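Purine nucleoside phosphorylase (Grouper iridovirus, PDB 3KHS) probably catalyses the phosphate-dependent cleavage of purine nucleosides into free base and ribose 1-phosphate, a step of purine salvage. Local coordinates at residues S48-G56 with R92-F100; P157-R168 with T222-L233. All coordinates share one frame; numbering follows the deposited sequence.

Interaction 1. Residues S48-G56 with R92-F100; sequences SDIPNFPVG and RATFPMRVF
Arg92 reaches from the helical turn 90-93 to the 48-56 loop of this PNP/MTAP phosphorylase fold, where a type II beta turn from Ile50 to Phe53 brings Asn52 O to the arginine and the Phe53 ring to the start of helix 95-102, with Pro54 following the turn. The arginine chain leaves its CA with CG anti to the backbone N (chi1 -163°) and bends at chi2, which brings its outer part up to Pro54. Arg92 CG lies 3.8 Å from Pro54 CG, and the same proline carbon then sits over the centre of one guanidinium face, 3.6 Å from Arg92 CZ. At the tip, Arg92 NH2 donates to Asn52 O over 3.0 Å, with a fairly straight N-H...O angle of 158°; the oxygen lies close to the guanidinium plane, but the donor stands well above the carbonyl plane of Asn52. A weak second bond from NH1 reaches the same oxygen. The flat group is thus fixed at its edge by a carbonyl and on one face by a proline.

Beside it, the Phe95 ring meets the turn, Phe95 CE2 being 3.6 Å from Asn52 CB, while helix 3-15 takes the amide of that asparagine: ND2 bonds to Glu9 and Thr10. Phe53 CB points away from 92-100, but the ring reaches Phe95, Pro96 and Val99. Its CD1 approaches the Phe95 ring near the plane of that ring, and CE1 touches Val99 CG2, which lies at the Phe53 edge. Ile50 CD1 rests over the centre of one face of the Phe53 ring. A CH-pi contact comes from Pro96, whose CG stands 4.2 Å from the Phe53 ring centroid and 26° off the normal, with Pro96 CB 3.7 Å from Phe53 CZ.

Interaction 2. Residues P157-R168 with T222-L233; sequences PSMTSVYDKTLR and TIVAKHGGMRCL
Asp164 OD2 takes two donors: Arg231 NH2 at 2.8 Å, across the contact, and the backbone N of Leu167, received on the anti lone pair of OD2 as an N-cap bond at the start of helix 165-178. In this salt bridge Arg231 grips the carboxylate side-on with NE and NH2, Arg231 NE reaching Asp164 OD1 over 3.1 Å at 167°. The carboxylate and guanidinium planes stand 74° apart; both arginine nitrogens meet their oxygens from above the carboxylate plane. Leu167 lies over one guanidinium face, and Arg231 NH1 forms a salt bridge to a second acid, Glu282.

Farther along, water 1 joins Val162 O to Cys232 N. The Lys226 chain, bent at chi2 and chi4, passes Val162 O with its CD, and Lys226 NZ bonds Ser161 O at 2.8 Å, well above that carbonyl plane. Tyr163 OH and Thr222 OG1 are hydrogen-bonded at 2.9 Å, and His132 also bonds the tyrosine oxygen. Val162 CG1 packs 3.3 Å from Thr222 OG1. Met159 SD meets Ile223 CG2 at 4.0 Å, and Pro157 CG abuts the edge of the His227 ring at CD2; a second subunit packs on Pro157, Met159 and Val162. Helix 219-227 ends in a Schellman motif with Gly229 as C-prime residue, a helix-to-strand turn leading into strand 231-241 of the central mixed sheet in this alpha/beta phosphorylase fold.

Interactions 1 and 2 follow one another along the chain, their centres about 20 Å apart, and meet where helix 95-102 packs against helix 219-227 and the turn after it. Val224 makes most of the contacts between them: Val224 CG2 lies 3.5 Å from Thr94 OG1, and Val224 CG1 touches Arg98 CG at 3.8 Å and Met97 CB at 3.9 Å. Beyond the helix end, Met230 CE approaches Met97 O at 3.6 Å. Helix 95-102 therefore carries the 48-56 loop on one flank and Val224 on another, while helix 219-227 turns different residues to 157-168. Only interaction 2 reaches another subunit of the trimeric assembly.

Interaction 1. Residues S48-G56 with R92-F100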
loop_
_atom_site.group_PDB
_atom_site.type_symbol
_atom_site.label_atom_id
_atom_site.label_comp_id
_atom_site.label_asym_id
_atom_site.label_seq_id
_atom_site.Cartn_x
_atom_site.Cartn_y
_atom_site.Cartn_z
ATOM N N SER B 48 13.865 14.820 22.140
ATOM C CA SER B 48 13.228 16.120 22.134
ATOM C C SER B 48 14.178 17.305 21.959
ATOM O O SER B 48 13.771 18.372 21.495
ATOM C CB SER B 48 12.430 16.279 23.419
ATOM O OG SER B 48 13.271 16.149 24.547
ATOM N N ASP B 49 15.440 17.121 22.330
ATOM C CA ASP B 49 16.423 18.191 22.208
ATOM C C ASP B 49 17.207 18.072 20.916
ATOM O O ASP B 49 17.967 18.971 20.562
ATOM C CB ASP B 49 17.431 18.175 23.371
ATOM C CG ASP B 49 16.782 18.380 24.731
ATOM O OD1 ASP B 49 15.853 19.205 24.848
ATOM O OD2 ASP B 49 17.219 17.725 25.702
ATOM N N ILE B 50 17.045 16.956 20.217
ATOM C CA ILE B 50 17.778 16.779 18.983
ATOM C C ILE B 50 17.093 17.433 17.793
ATOM O O ILE B 50 15.919 17.202 17.515
ATOM C CB ILE B 50 18.005 15.288 18.663
ATOM C CG1 ILE B 50 18.715 14.608 19.822
ATOM C CG2 ILE B 50 18.812 15.145 17.396
ATOM C CD1 ILE B 50 18.975 13.146 19.560
ATOM N N PRO B 51 17.835 18.283 17.090
ATOM C CA PRO B 51 17.415 19.021 15.906
ATOM C C PRO B 51 16.982 18.073 14.780
ATOM O O PRO B 51 17.694 17.127 14.464
ATOM C CB PRO B 51 18.681 19.774 15.526
ATOM C CG PRO B 51 19.310 20.070 16.843
ATOM C CD PRO B 51 19.090 18.827 17.644
ATOM N N ASN B 52 15.836 18.349 14.167
ATOM C CA ASN B 52 15.333 17.543 13.051
ATOM C C ASN B 52 14.743 16.172 13.403
ATOM O O ASN B 52 14.128 15.552 12.550
ATOM C CB ASN B 52 16.429 17.338 11.996
ATOM C CG ASN B 52 16.826 18.619 11.290
ATOM O OD1 ASN B 52 15.981 19.397 10.867
ATOM N ND2 ASN B 52 18.129 18.821 11.127
ATOM N N PHE B 53 14.944 15.692 14.632
ATOM C CA PHE B 53 14.399 14.386 15.037
ATOM C C PHE B 53 12.888 14.454 15.169
ATOM O O PHE B 53 12.343 15.419 15.726
ATOM C CB PHE B 53 14.982 13.940 16.390
ATOM C CG PHE B 53 15.877 12.721 16.316
ATOM C CD1 PHE B 53 16.938 12.662 15.421
ATOM C CD2 PHE B 53 15.672 11.647 17.167
ATOM C CE1 PHE B 53 17.783 11.552 15.371
ATOM C CE2 PHE B 53 16.508 10.529 17.131
ATOM C CZ PHE B 53 17.567 10.480 16.231
ATOM N N PRO B 54 12.186 13.437 14.665
ATOM C CA PRO B 54 10.719 13.475 14.790
ATOM C C PRO B 54 10.342 13.404 16.267
ATOM O O PRO B 54 11.127 12.933 17.077
ATOM C CB PRO B 54 10.274 12.233 14.028
ATOM C CG PRO B 54 11.348 12.081 12.972
ATOM C CD PRO B 54 12.627 12.376 13.743
ATOM N N VAL B 55 9.157 13.886 16.619
ATOM C CA VAL B 55 8.692 13.836 18.002
ATOM C C VAL B 55 7.835 12.576 18.143
ATOM O O VAL B 55 7.305 12.077 17.148
ATOM C CB VAL B 55 7.823 15.066 18.342
ATOM C CG1 VAL B 55 7.311 14.960 19.762
ATOM C CG2 VAL B 55 8.622 16.329 18.166
ATOM N N GLY B 56 7.697 12.063 19.363
ATOM C CA GLY B 56 6.903 10.857 19.568
ATOM C C GLY B 56 5.840 10.987 20.648
ATOM O O GLY B 56 5.294 9.989 21.129
ATOM N N ARG B 92 10.527 9.992 7.072
ATOM C CA ARG B 92 10.618 10.622 8.373
ATOM C C ARG B 92 11.022 9.612 9.472
ATOM O O ARG B 92 11.931 9.872 10.264
ATOM C CB ARG B 92 9.261 11.227 8.692
ATOM C CG ARG B 92 9.274 12.221 9.762
ATOM C CD ARG B 92 9.479 13.611 9.207
ATOM N NE ARG B 92 9.793 14.488 10.330
ATOM C CZ ARG B 92 11.032 14.814 10.695
ATOM N NH1 ARG B 92 12.096 14.361 10.014
ATOM N NH2 ARG B 92 11.205 15.545 11.787
ATOM N N ALA B 93 10.357 8.459 9.520
ATOM C CA ALA B 93 10.652 7.469 10.562
ATOM C C ALA B 93 12.023 6.857 10.391
ATOM O O ALA B 93 12.536 6.220 11.294
ATOM C CB ALA B 93 9.593 6.320 10.571
ATOM N N THR B 94 12.614 7.025 9.219
ATOM C CA THR B 94 13.930 6.449 9.004
ATOM C C THR B 94 15.016 7.526 8.978
ATOM O O THR B 94 16.142 7.282 8.518
ATOM C CB THR B 94 13.996 5.611 7.680
ATOM O OG1 THR B 94 13.660 6.433 6.558
ATOM C CG2 THR B 94 13.071 4.427 7.752
ATOM N N PHE B 95 14.677 8.711 9.476
ATOM C CA PHE B 95 15.619 9.831 9.520
ATOM C C PHE B 95 16.787 9.503 10.460
ATOM O O PHE B 95 17.932 9.837 10.182
ATOM C CB PHE B 95 14.918 11.120 9.981
ATOM C CG PHE B 95 15.836 12.303 10.082
ATOM C CD1 PHE B 95 16.397 12.864 8.941
ATOM C CD2 PHE B 95 16.193 12.812 11.327
ATOM C CE1 PHE B 95 17.304 13.914 9.020
ATOM C CE2 PHE B 95 17.093 13.851 11.428
ATOM C CZ PHE B 95 17.656 14.412 10.271
ATOM N N PRO B 96 16.507 8.843 11.593
ATOM C CA PRO B 96 17.613 8.514 12.505
ATOM C C PRO B 96 18.655 7.590 11.848
ATOM O O PRO B 96 19.829 7.625 12.207
ATOM C CB PRO B 96 16.901 7.877 13.703
ATOM C CG PRO B 96 15.540 8.548 13.697
ATOM C CD PRO B 96 15.199 8.549 12.208
ATOM N N MET B 97 18.242 6.775 10.880
ATOM C CA MET B 97 19.205 5.911 10.195
ATOM C C MET B 97 20.131 6.755 9.328
ATOM O O MET B 97 21.315 6.422 9.155
ATOM C CB MET B 97 18.536 4.872 9.283
ATOM C CG MET B 97 17.977 3.650 9.994
ATOM S SD MET B 97 19.150 2.763 10.994
ATOM C CE MET B 97 18.751 3.411 12.648
ATOM N N ARG B 98 19.586 7.821 8.749
ATOM C CA ARG B 98 20.405 8.690 7.925
ATOM C C ARG B 98 21.376 9.415 8.868
ATOM O O ARG B 98 22.538 9.617 8.532
ATOM C CB ARG B 98 19.521 9.661 7.137
ATOM C CG ARG B 98 18.697 8.971 6.064
ATOM C CD ARG B 98 17.920 9.954 5.183
ATOM N NE ARG B 98 17.198 9.278 4.095
ATOM C CZ ARG B 98 16.048 8.609 4.244
ATOM N NH1 ARG B 98 15.483 8.525 5.428
ATOM N NH2 ARG B 98 15.467 8.019 3.205
ATOM N N VAL B 99 20.901 9.763 10.059
ATOM C CA VAL B 99 21.748 10.418 11.051
ATOM C C VAL B 99 22.886 9.449 11.456
ATOM O O VAL B 99 24.054 9.833 11.495
ATOM C CB VAL B 99 20.905 10.839 12.278
ATOM C CG1 VAL B 99 21.776 11.316 13.395
ATOM C CG2 VAL B 99 19.911 11.940 11.872
ATOM N N PHE B 100 22.539 8.197 11.754
ATOM C CA PHE B 100 23.540 7.195 12.098
ATOM C C PHE B 100 24.647 7.216 11.055
ATOM O O PHE B 100 25.813 7.254 11.397
ATOM C CB PHE B 100 22.931 5.789 12.119
ATOM C CG PHE B 100 22.411 5.357 13.472
ATOM C CD1 PHE B 100 22.015 6.289 14.411
ATOM C CD2 PHE B 100 22.261 4.020 13.765
ATOM C CE1 PHE B 100 21.481 5.900 15.601
ATOM C CE2 PHE B 100 21.718 3.607 14.973
ATOM C CZ PHE B 100 21.327 4.540 15.887
#

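Interaction 2. Residues P157-R168 with T222-L233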
loop_
_atom_site.group_PDB
_atom_site.type_symbol
_atom_site.label_atom_id
_atom_site.label_comp_id
_atom_site.label_asym_id
_atom_site.label_seq_id
_atom_site.Cartn_x
_atom_site.Cartn_y
_atom_site.Cartn_z
ATOM N N PRO B 157 19.020 1.167 -5.094
ATOM C CA PRO B 157 19.820 0.284 -4.249
ATOM C C PRO B 157 19.338 -1.162 -4.229
ATOM O O PRO B 157 18.135 -1.435 -4.160
ATOM C CB PRO B 157 19.692 0.926 -2.877
ATOM C CG PRO B 157 18.300 1.490 -2.908
ATOM C CD PRO B 157 18.252 2.126 -4.277
ATOM N N SER B 158 20.284 -2.089 -4.283
ATOM C CA SER B 158 19.945 -3.496 -4.234
ATOM C C SER B 158 19.610 -3.885 -2.809
ATOM O O SER B 158 20.274 -3.456 -1.852
ATOM C CB SER B 158 21.107 -4.365 -4.713
ATOM O OG SER B 158 21.030 -5.635 -4.101
ATOM N N MET B 159 18.582 -4.715 -2.679
ATOM C CA MET B 159 18.133 -5.202 -1.384
ATOM C C MET B 159 18.304 -6.718 -1.350
ATOM O O MET B 159 17.637 -7.409 -0.595
ATOM C CB MET B 159 16.651 -4.823 -1.176
ATOM C CG MET B 159 16.392 -3.306 -0.979
ATOM S SD MET B 159 17.367 -2.603 0.442
ATOM C CE MET B 159 18.237 -1.236 -0.464
ATOM N N THR B 160 19.216 -7.238 -2.166
ATOM C CA THR B 160 19.423 -8.674 -2.216
ATOM C C THR B 160 20.042 -9.250 -0.954
ATOM O O THR B 160 19.774 -10.400 -0.626
ATOM C CB THR B 160 20.243 -9.074 -3.451
ATOM O OG1 THR B 160 19.431 -8.920 -4.623
ATOM C CG2 THR B 160 20.684 -10.513 -3.359
ATOM N N SER B 161 20.830 -8.459 -0.234
ATOM C CA SER B 161 21.447 -8.921 1.014
ATOM C C SER B 161 21.374 -7.869 2.111
ATOM O O SER B 161 22.399 -7.417 2.617
ATOM C CB SER B 161 22.923 -9.283 0.799
ATOM O OG SER B 161 23.069 -10.314 -0.166
ATOM N N VAL B 162 20.168 -7.469 2.473
ATOM C CA VAL B 162 19.982 -6.476 3.514
ATOM C C VAL B 162 20.618 -6.898 4.824
ATOM O O VAL B 162 21.231 -6.077 5.511
ATOM C CB VAL B 162 18.469 -6.230 3.794
ATOM C CG1 VAL B 162 18.294 -5.232 4.923
ATOM C CG2 VAL B 162 17.786 -5.727 2.560
ATOM N N TYR B 163 20.472 -8.178 5.171
ATOM C CA TYR B 163 20.982 -8.694 6.432
ATOM C C TYR B 163 22.320 -9.441 6.298
ATOM O O TYR B 163 22.376 -10.585 5.867
ATOM C CB TYR B 163 19.865 -9.552 7.059
ATOM C CG TYR B 163 18.568 -8.752 7.234
ATOM C CD1 TYR B 163 18.369 -7.945 8.356
ATOM C CD2 TYR B 163 17.604 -8.707 6.219
ATOM C CE1 TYR B 163 17.247 -7.097 8.473
ATOM C CE2 TYR B 163 16.472 -7.854 6.320
ATOM C CZ TYR B 163 16.310 -7.058 7.449
ATOM O OH TYR B 163 15.235 -6.209 7.546
ATOM N N ASP B 164 23.393 -8.750 6.678
ATOM C CA ASP B 164 24.760 -9.255 6.607
ATOM C C ASP B 164 24.912 -10.715 7.064
ATOM O O ASP B 164 24.685 -11.049 8.233
ATOM C CB ASP B 164 25.642 -8.350 7.451
ATOM C CG ASP B 164 27.088 -8.482 7.104
ATOM O OD1 ASP B 164 27.495 -7.954 6.048
ATOM O OD2 ASP B 164 27.796 -9.127 7.887
ATOM N N LYS B 165 25.321 -11.581 6.142
ATOM C CA LYS B 165 25.480 -12.997 6.459
ATOM C C LYS B 165 26.455 -13.241 7.596
ATOM O O LYS B 165 26.213 -14.110 8.447
ATOM C CB LYS B 165 25.883 -13.769 5.208
ATOM C CG LYS B 165 24.960 -13.432 4.055
ATOM C CD LYS B 165 25.124 -14.327 2.851
ATOM C CE LYS B 165 24.282 -13.806 1.694
ATOM N NZ LYS B 165 24.294 -14.758 0.563
ATOM N N THR B 166 27.527 -12.460 7.639
ATOM C CA THR B 166 28.517 -12.583 8.712
ATOM C C THR B 166 27.947 -12.180 10.065
ATOM O O THR B 166 28.125 -12.884 11.058
ATOM C CB THR B 166 29.782 -11.697 8.436
ATOM O OG1 THR B 166 30.422 -12.147 7.234
ATOM C CG2 THR B 166 30.779 -11.749 9.617
ATOM N N LEU B 167 27.273 -11.034 10.125
ATOM C CA LEU B 167 26.704 -10.599 11.401
ATOM C C LEU B 167 25.692 -11.626 11.909
ATOM O O LEU B 167 25.578 -11.844 13.122
ATOM C CB LEU B 167 26.057 -9.226 11.259
ATOM C CG LEU B 167 27.037 -8.156 10.786
ATOM C CD1 LEU B 167 26.267 -6.937 10.416
ATOM C CD2 LEU B 167 28.047 -7.837 11.869
ATOM N N ARG B 168 24.980 -12.273 10.984
ATOM C CA ARG B 168 24.025 -13.292 11.375
ATOM C C ARG B 168 24.769 -14.449 12.039
ATOM O O ARG B 168 24.377 -14.908 13.117
ATOM C CB ARG B 168 23.250 -13.800 10.163
ATOM C CG ARG B 168 22.146 -12.887 9.774
ATOM C CD ARG B 168 21.940 -12.903 8.304
ATOM N NE ARG B 168 21.589 -14.223 7.848
ATOM C CZ ARG B 168 21.371 -14.522 6.578
ATOM N NH1 ARG B 168 21.475 -13.585 5.642
ATOM N NH2 ARG B 168 21.042 -15.756 6.247
ATOM N N THR B 222 16.243 -0.787 7.767
ATOM C CA THR B 222 17.372 -1.503 7.169
ATOM C C THR B 222 17.487 -1.187 5.683
ATOM O O THR B 222 18.564 -1.288 5.103
ATOM C CB THR B 222 17.262 -3.043 7.355
ATOM O OG1 THR B 222 16.093 -3.537 6.669
ATOM C CG2 THR B 222 17.164 -3.375 8.835
ATOM N N ILE B 223 16.382 -0.814 5.054
ATOM C CA ILE B 223 16.456 -0.460 3.642
ATOM C C ILE B 223 17.324 0.801 3.528
ATOM O O ILE B 223 18.172 0.907 2.658
ATOM C CB ILE B 223 15.082 -0.101 3.043
ATOM C CG1 ILE B 223 14.211 -1.351 2.915
ATOM C CG2 ILE B 223 15.283 0.594 1.679
ATOM C CD1 ILE B 223 12.798 -1.024 2.447
ATOM N N VAL B 224 17.077 1.758 4.413
ATOM C CA VAL B 224 17.799 3.016 4.417
ATOM C C VAL B 224 19.251 2.828 4.881
ATOM O O VAL B 224 20.167 3.373 4.283
ATOM C CB VAL B 224 17.062 4.022 5.294
ATOM C CG1 VAL B 224 17.899 5.280 5.466
ATOM C CG2 VAL B 224 15.683 4.318 4.670
ATOM N N ALA B 225 19.452 2.045 5.928
ATOM C CA ALA B 225 20.781 1.766 6.440
ATOM C C ALA B 225 21.637 1.154 5.312
ATOM O O ALA B 225 22.740 1.621 5.000
ATOM C CB ALA B 225 20.665 0.787 7.594
ATOM N N LYS B 226 21.099 0.108 4.698
ATOM C CA LYS B 226 21.787 -0.611 3.634
ATOM C C LYS B 226 22.148 0.318 2.505
ATOM O O LYS B 226 23.234 0.242 1.940
ATOM C CB LYS B 226 20.906 -1.721 3.079
ATOM C CG LYS B 226 21.673 -2.757 2.258
ATOM C CD LYS B 226 22.681 -3.505 3.127
ATOM C CE LYS B 226 23.763 -4.110 2.272
ATOM N NZ LYS B 226 23.190 -5.051 1.288
ATOM N N HIS B 227 21.211 1.190 2.169
ATOM C CA HIS B 227 21.402 2.141 1.105
ATOM C C HIS B 227 22.512 3.115 1.477
ATOM O O HIS B 227 23.224 3.594 0.609
ATOM C CB HIS B 227 20.082 2.867 0.848
ATOM C CG HIS B 227 20.211 4.091 -0.006
ATOM N ND1 HIS B 227 20.551 5.325 0.509
ATOM C CD2 HIS B 227 20.049 4.272 -1.341
ATOM C CE1 HIS B 227 20.591 6.213 -0.471
ATOM N NE2 HIS B 227 20.290 5.598 -1.603
ATOM N N GLY B 228 22.653 3.385 2.774
ATOM C CA GLY B 228 23.670 4.300 3.255
ATOM C C GLY B 228 24.996 3.620 3.515
ATOM O O GLY B 228 25.825 4.128 4.249
ATOM N N GLY B 229 25.175 2.447 2.929
ATOM C CA GLY B 229 26.406 1.701 3.088
ATOM C C GLY B 229 26.667 1.045 4.429
ATOM O O GLY B 229 27.787 0.605 4.691
ATOM N N MET B 230 25.673 0.963 5.299
ATOM C CA MET B 230 25.923 0.338 6.600
ATOM C C MET B 230 25.502 -1.120 6.575
ATOM O O MET B 230 24.686 -1.526 5.744
ATOM C CB MET B 230 25.192 1.092 7.729
ATOM C CG MET B 230 25.741 2.493 8.037
ATOM S SD MET B 230 24.742 3.458 9.213
ATOM C CE MET B 230 23.207 3.532 8.276
ATOM N N ARG B 231 26.093 -1.904 7.467
ATOM C CA ARG B 231 25.780 -3.321 7.546
ATOM C C ARG B 231 24.729 -3.510 8.630
ATOM O O ARG B 231 24.803 -2.890 9.695
ATOM C CB ARG B 231 27.054 -4.115 7.850
ATOM C CG ARG B 231 28.099 -4.001 6.759
ATOM C CD ARG B 231 29.433 -4.511 7.242
ATOM N NE ARG B 231 29.470 -5.964 7.359
ATOM C CZ ARG B 231 30.322 -6.612 8.144
ATOM N NH1 ARG B 231 31.199 -5.931 8.876
ATOM N NH2 ARG B 231 30.303 -7.936 8.202
ATOM N N CYS B 232 23.758 -4.372 8.357
ATOM C CA CYS B 232 22.667 -4.606 9.306
ATOM C C CYS B 232 22.490 -5.989 9.897
ATOM O O CYS B 232 22.697 -7.008 9.243
ATOM C CB CYS B 232 21.344 -4.234 8.657
ATOM S SG CYS B 232 21.344 -2.603 7.953
ATOM N N LEU B 233 22.080 -5.990 11.155
ATOM C CA LEU B 233 21.760 -7.194 11.884
ATOM C C LEU B 233 20.477 -6.826 12.624
ATOM O O LEU B 233 20.383 -5.759 13.229
ATOM C CB LEU B 233 22.837 -7.541 12.874
ATOM C CG LEU B 233 22.348 -8.502 13.953
ATOM C CD1 LEU B 233 21.955 -9.837 13.295
ATOM C CD2 LEU B 233 23.424 -8.672 15.045
HETATM O O HOH W 1 23.965 -5.494 5.834
HETATM O O HOH W 2 22.650 -9.493 9.853
#